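Local coordinates for putative N-acetylmuramoyl-L-alanine amidase,autolysin cwp6 (Peptoclostridium difficile, PDB 5J72), which probably cleaves the amide bond between N-acetylmuramic acid and L-alanine in peptidoglycan as a zinc-dependent autolysin carrying CWB2 cell-wall-binding modules, at residues Ala30-Leu35 with Ala46-Tyr50; Met38-Leu44 with Pro67-Trp73. All blocks are in the same frame, centred on the assembly; numbering follows the deposited sequence.

Interaction 1 of 2, residues Ala30-Leu35 with Ala46-Tyr50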
loop_
_atom_site.group_PDB
_atom_site.type_symbol
_atom_site.label_atom_id
_atom_site.label_comp_id
_atom_site.label_asym_id
_atom_site.label_seq_id
_atom_site.Cartn_x
_atom_site.Cartn_y
_atom_site.Cartn_z
ATOM N N ALA A 30 30.050 19.102 23.754
ATOM C CA ALA A 30 29.334 18.122 24.576
ATOM C C ALA A 30 29.007 16.939 23.709
ATOM O O ALA A 30 28.520 17.101 22.587
ATOM C CB ALA A 30 28.049 18.761 25.118
ATOM N N ASP A 31 29.246 15.742 24.229
ATOM C CA ASP A 31 28.982 14.536 23.487
ATOM C C ASP A 31 27.500 14.150 23.385
ATOM O O ASP A 31 27.146 13.320 22.553
ATOM C CB ASP A 31 29.691 13.354 24.141
ATOM C CG ASP A 31 31.202 13.452 24.055
ATOM O OD1 ASP A 31 31.705 14.128 23.120
ATOM O OD2 ASP A 31 31.871 12.860 24.916
ATOM N N SER A 32 26.629 14.731 24.232
ATOM C CA SER A 32 25.208 14.360 24.161
ATOM C C SER A 32 24.371 15.437 24.788
ATOM O O SER A 32 24.917 16.309 25.490
ATOM C CB SER A 32 24.946 13.056 24.920
ATOM O OG SER A 32 25.099 13.271 26.319
ATOM N N ILE A 33 23.067 15.395 24.524
ATOM C CA ILE A 33 22.068 16.282 25.153
ATOM C C ILE A 33 20.919 15.392 25.578
ATOM O O ILE A 33 20.754 14.301 25.043
ATOM C CB ILE A 33 21.524 17.375 24.233
ATOM C CG1 ILE A 33 20.797 16.718 23.022
ATOM C CG2 ILE A 33 22.721 18.292 23.762
ATOM C CD1 ILE A 33 20.240 17.829 22.101
ATOM N N THR A 34 20.110 15.857 26.534
ATOM C CA THR A 34 18.972 15.115 27.015
ATOM C C THR A 34 17.735 15.974 26.874
ATOM O O THR A 34 17.705 17.097 27.351
ATOM C CB THR A 34 19.164 14.733 28.471
ATOM O OG1 THR A 34 20.323 13.928 28.544
ATOM C CG2 THR A 34 17.987 13.881 29.011
ATOM N N LEU A 35 16.721 15.437 26.205
ATOM C CA LEU A 35 15.451 16.162 26.020
ATOM C C LEU A 35 14.549 15.660 27.125
ATOM O O LEU A 35 14.503 14.414 27.348
ATOM C CB LEU A 35 14.867 15.766 24.681
ATOM C CG LEU A 35 15.349 16.695 23.505
ATOM C CD1 LEU A 35 16.890 16.636 23.345
ATOM C CD2 LEU A 35 14.593 16.219 22.228
ATOM N N ALA A 46 14.980 11.444 26.623
ATOM C CA ALA A 46 15.732 10.758 25.563
ATOM C C ALA A 46 17.097 11.402 25.487
ATOM O O ALA A 46 17.204 12.649 25.541
ATOM C CB ALA A 46 15.035 10.906 24.228
ATOM N N THR A 47 18.154 10.587 25.372
ATOM C CA THR A 47 19.504 11.155 25.267
ATOM C C THR A 47 19.946 11.034 23.818
ATOM O O THR A 47 19.826 9.965 23.236
ATOM C CB THR A 47 20.437 10.445 26.257
ATOM O OG1 THR A 47 20.024 10.930 27.534
ATOM C CG2 THR A 47 21.926 10.830 26.071
ATOM N N LEU A 48 20.421 12.149 23.224
ATOM C CA LEU A 48 20.832 12.167 21.811
ATOM C C LEU A 48 22.330 12.382 21.780
ATOM O O LEU A 48 22.829 13.309 22.432
ATOM C CB LEU A 48 20.072 13.331 21.100
ATOM C CG LEU A 48 18.548 13.357 21.365
ATOM C CD1 LEU A 48 17.994 14.424 20.485
ATOM C CD2 LEU A 48 17.878 11.966 21.049
ATOM N N ASN A 49 23.057 11.540 21.042
ATOM C CA ASN A 49 24.523 11.619 20.977
ATOM C C ASN A 49 25.017 12.352 19.757
ATOM O O ASN A 49 24.477 12.173 18.681
ATOM C CB ASN A 49 25.045 10.217 20.926
ATOM C CG ASN A 49 24.734 9.531 22.236
ATOM O OD1 ASN A 49 23.940 8.599 22.254
ATOM N ND2 ASN A 49 25.298 9.952 23.355
ATOM N N TYR A 50 26.071 13.146 19.932
ATOM C CA TYR A 50 26.636 13.928 18.858
ATOM C C TYR A 50 27.191 13.052 17.722
ATOM O O TYR A 50 27.949 12.109 17.972
ATOM C CB TYR A 50 27.733 14.810 19.427
ATOM C CG TYR A 50 28.192 15.838 18.416
ATOM C CD1 TYR A 50 27.353 16.871 18.012
ATOM C CD2 TYR A 50 29.472 15.776 17.863
ATOM C CE1 TYR A 50 27.779 17.825 17.084
ATOM C CE2 TYR A 50 29.911 16.730 16.948
ATOM C CZ TYR A 50 29.069 17.746 16.560
ATOM O OH TYR A 50 29.537 18.646 15.644
HETATM O O HOH W 1 28.799 11.224 20.454
#
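Strands 30-39 and 42-51 form a beta hairpin, and here, away from its turn, they run antiparallel, with the axes of 32-35 and 46-50 approaching to 4.6 Å at 157°. Ile33 opposite Leu48 and Leu35 opposite Ala46 are the hydrogen-bonded pairs: Ile33 N to Leu48 O is 3.0 Å, Leu48 N to Ile33 O 2.8 Å, Leu35 N to Ala46 O 2.9 Å and Ala46 N to Leu35 O 3.1 Å. Beyond them Tyr50 N donates to Asp31 O at 2.8 Å, just where the chain turns a corner at Asp31.

The side chains sort by face. Ile33, in the p rotamer with chi2 t, lays CG1 4.0 Å from Leu48 CB, while Leu48 (m, t) brings CD1 to 3.8 Å from Leu35 CD1. These three, with Ala46, make a buried apolar surface that Val22 of strand 16-24 and Tyr57 of strand 56-63 help cover. On the other face lie the non-hydrogen-bonded pairs. Thr34 and Thr47 are both m, which sets OG1 against OG1 at 3.2 Å in a hydrogen bond; both OG1 of Thr34 and OG of Ser32 are hydrogen-bonded to Asn81 of strand 72-82. Asn49, also m, swings ND2 to 3.5 Å from Ser32 CB. Tyr50 takes the t rotamer: its CA-to-CB bond points toward 30-35 but the ring leads away, and its hydroxyl is hydrogen-bonded to Asp55.

The pairing thus comes from the backbone, while the side chains give the hairpin one apolar face that packs into the domain interior and one polar face turned to solvent and Asn81.

Interaction 2 of 2, residues Met38-Leu44 with Pro67-Trp73; sequences MCYDMPL and PEYLNVW
A tight beta hairpin tip, built on a type II' turn from Cys39 to Met42, packs here against the loop 67-71 and the start of strand 72-82. The turn is closed by Cys39 N to Met42 O at 2.9 Å and Met42 N to Cys39 O at 3.0 Å; Tyr40, at its second position, has phi/psi 57/-118°. In register, Cys39 CA lies 4.7 Å from Trp73 CA. The contact is mostly side-chain packing, with one water bridging the backbones.

Many of the apolar and sulfur contacts meet Trp73 (m, chi2 106°). Cys39 CB sits over one face of its six-membered ring, 3.6 Å from the centroid, and Leu44 CB over the opposite face at 4.0 Å, both CH-pi contacts. Cys39 SG adds a sulfur-aromatic contact, 4.9 Å from the same centroid. Met42, chi1 and chi2 both t, makes a Met-aromatic contact at the ring edge, SD to centroid 5.4 Å; the same SD is 3.7 Å from Pro67 CA. Cys39, t, puts SG 3.7 Å from Pro67 CB and 3.9 Å from Leu70 CB. Trp73 NE1 bonds to Gln108 of strand 106-113.

The aromatic pair is T-shaped: with Tyr40 and Tyr69 both t, the edge of Tyr69 meets the face of Tyr40, centroids 5.0 Å apart and planes at 90°.

The bridging water donates to Cys39 O at 2.9 Å and to Tyr69 O at 2.8 Å.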
loop_
_atom_site.group_PDB
_atom_site.type_symbol
_atom_site.label_atom_id
_atom_site.label_comp_id
_atom_site.label_asym_id
_atom_site.label_seq_id
_atom_site.Cartn_x
_atom_site.Cartn_y
_atom_site.Cartn_z
ATOM N N MET A 38 7.075 16.132 29.340
ATOM C CA MET A 38 6.171 15.732 30.415
ATOM C C MET A 38 4.808 15.563 29.836
ATOM O O MET A 38 4.430 16.295 28.906
ATOM C CB MET A 38 5.982 16.833 31.517
ATOM C CG MET A 38 7.261 17.105 32.318
ATOM S SD MET A 38 7.632 15.840 33.597
ATOM C CE MET A 38 6.337 16.218 34.856
ATOM N N CYS A 39 4.062 14.596 30.369
ATOM C CA CYS A 39 2.659 14.485 30.008
ATOM C C CYS A 39 1.961 14.543 31.438
ATOM O O CYS A 39 2.082 13.583 32.196
ATOM C CB CYS A 39 2.368 13.169 29.285
ATOM S SG CYS A 39 0.577 12.958 28.951
ATOM N N TYR A 40 1.285 15.672 31.755
ATOM C CA TYR A 40 0.697 15.940 33.097
ATOM C C TYR A 40 1.863 15.837 34.081
ATOM O O TYR A 40 2.817 16.604 33.909
ATOM C CB TYR A 40 -0.437 14.926 33.376
ATOM C CG TYR A 40 -1.248 15.346 34.567
ATOM C CD1 TYR A 40 -1.789 16.623 34.649
ATOM C CD2 TYR A 40 -1.459 14.472 35.634
ATOM C CE1 TYR A 40 -2.527 17.023 35.766
ATOM C CE2 TYR A 40 -2.189 14.866 36.752
ATOM C CZ TYR A 40 -2.727 16.138 36.807
ATOM O OH TYR A 40 -3.513 16.495 37.897
ATOM N N ASP A 41 1.864 14.914 35.038
ATOM C CA ASP A 41 2.996 14.853 35.971
ATOM C C ASP A 41 3.987 13.747 35.681
ATOM O O ASP A 41 4.834 13.426 36.515
ATOM C CB ASP A 41 2.442 14.706 37.401
ATOM C CG ASP A 41 1.691 13.434 37.636
ATOM O OD1 ASP A 41 1.351 12.738 36.642
ATOM O OD2 ASP A 41 1.439 13.105 38.836
ATOM N N MET A 42 3.940 13.132 34.468
ATOM C CA MET A 42 4.860 12.022 34.201
ATOM C C MET A 42 5.979 12.456 33.217
ATOM O O MET A 42 5.694 13.006 32.180
ATOM C CB MET A 42 4.064 10.849 33.547
ATOM C CG MET A 42 4.961 9.677 33.170
ATOM S SD MET A 42 3.891 8.329 32.583
ATOM C CE MET A 42 3.317 7.605 34.164
ATOM N N PRO A 43 7.229 12.198 33.550
ATOM C CA PRO A 43 8.371 12.573 32.687
ATOM C C PRO A 43 8.757 11.478 31.717
ATOM O O PRO A 43 8.534 10.283 31.956
ATOM C CB PRO A 43 9.495 12.821 33.703
ATOM C CG PRO A 43 9.198 11.762 34.820
ATOM C CD PRO A 43 7.662 11.679 34.887
ATOM N N LEU A 44 9.357 11.887 30.613
ATOM C CA LEU A 44 9.861 10.962 29.583
ATOM C C LEU A 44 11.156 11.629 29.094
ATOM O O LEU A 44 11.140 12.837 28.842
ATOM C CB LEU A 44 8.903 10.917 28.403
ATOM C CG LEU A 44 9.413 9.990 27.225
ATOM C CD1 LEU A 44 9.288 8.574 27.632
ATOM C CD2 LEU A 44 8.494 10.160 26.041
ATOM N N PRO A 67 0.871 7.300 30.533
ATOM C CA PRO A 67 0.358 8.359 31.403
ATOM C C PRO A 67 -1.000 8.094 32.044
ATOM O O PRO A 67 -1.904 7.588 31.405
ATOM C CB PRO A 67 0.394 9.588 30.471
ATOM C CG PRO A 67 0.033 8.964 29.113
ATOM C CD PRO A 67 0.866 7.711 29.099
ATOM N N GLU A 68 -1.106 8.456 33.334
ATOM C CA GLU A 68 -2.364 8.255 34.083
ATOM C C GLU A 68 -3.444 9.222 33.617
ATOM O O GLU A 68 -4.647 8.925 33.718
ATOM C CB GLU A 68 -2.139 8.495 35.596
ATOM C CG GLU A 68 -1.147 7.471 36.172
ATOM C CD GLU A 68 -1.693 6.042 36.201
ATOM O OE1 GLU A 68 -2.896 5.798 35.979
ATOM O OE2 GLU A 68 -0.894 5.123 36.469
ATOM N N TYR A 69 -3.005 10.386 33.094
ATOM C CA TYR A 69 -3.993 11.385 32.672
ATOM C C TYR A 69 -3.319 12.227 31.598
ATOM O O TYR A 69 -2.103 12.498 31.719
ATOM C CB TYR A 69 -4.367 12.293 33.900
ATOM C CG TYR A 69 -5.302 13.450 33.597
ATOM C CD1 TYR A 69 -6.533 13.240 32.997
ATOM C CD2 TYR A 69 -4.946 14.771 33.932
ATOM C CE1 TYR A 69 -7.388 14.300 32.720
ATOM C CE2 TYR A 69 -5.806 15.827 33.672
ATOM C CZ TYR A 69 -7.014 15.585 33.063
ATOM O OH TYR A 69 -7.844 16.636 32.783
ATOM N N LEU A 70 -4.136 12.637 30.589
ATOM C CA LEU A 70 -3.668 13.368 29.381
ATOM C C LEU A 70 -2.836 12.407 28.518
ATOM O O LEU A 70 -2.453 11.299 28.928
ATOM C CB LEU A 70 -2.831 14.656 29.667
ATOM C CG LEU A 70 -3.501 15.615 30.644
ATOM C CD1 LEU A 70 -2.734 16.953 30.837
ATOM C CD2 LEU A 70 -4.853 15.895 30.056
ATOM N N ASN A 71 -2.588 12.805 27.273
ATOM C CA ASN A 71 -1.838 11.914 26.397
ATOM C C ASN A 71 -1.018 12.688 25.382
ATOM O O ASN A 71 -0.772 12.199 24.248
ATOM C CB ASN A 71 -2.816 10.922 25.662
ATOM C CG ASN A 71 -3.703 11.602 24.620
ATOM O OD1 ASN A 71 -3.946 12.814 24.660
ATOM N ND2 ASN A 71 -4.192 10.870 23.595
ATOM N N VAL A 72 -0.563 13.882 25.774
ATOM C CA VAL A 72 0.302 14.645 24.848
ATOM C C VAL A 72 1.620 14.924 25.576
ATOM O O VAL A 72 1.600 15.534 26.667
ATOM C CB VAL A 72 -0.355 15.971 24.425
ATOM C CG1 VAL A 72 0.643 16.758 23.533
ATOM C CG2 VAL A 72 -1.675 15.685 23.659
ATOM N N TRP A 73 2.730 14.480 25.012
ATOM C CA TRP A 73 4.043 14.707 25.561
ATOM C C TRP A 73 4.499 16.091 25.132
ATOM O O TRP A 73 4.530 16.362 23.930
ATOM C CB TRP A 73 5.023 13.659 24.999
ATOM C CG TRP A 73 4.728 12.312 25.470
ATOM C CD1 TRP A 73 4.153 11.288 24.759
ATOM C CD2 TRP A 73 4.915 11.816 26.815
ATOM N NE1 TRP A 73 3.937 10.201 25.601
ATOM C CE2 TRP A 73 4.408 10.500 26.863
ATOM C CE3 TRP A 73 5.487 12.368 27.985
ATOM C CZ2 TRP A 73 4.446 9.725 28.036
ATOM C CZ3 TRP A 73 5.531 11.594 29.153
ATOM C CH2 TRP A 73 5.012 10.296 29.171
HETATM O O HOH W 2 0.193 11.610 33.124
HETATM O O HOH W 3 0.937 9.856 34.934
#

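Both contacts belong to the hairpin of strands 30-39 and 42-51 in the N-terminal domain, and their centres are 22 Å apart. Interaction 1 pairs the two arms away from the turn; interaction 2 sets the turn itself against the lead-in to strand 72-82. Along the chain the order is 30-35, 38-44, 46-50, 67-73, so their segments alternate. Between the segments of interaction 2 the chain runs through strand 56-63, the other neighbour of 42-51, before reaching 72-82 on the opposite flank of the hairpin. Strand 30-39 thus has 42-51 on one side and 72-82 on the other: the hairpin is paired along its arms and packed at its tip against the strand that continues the sheet.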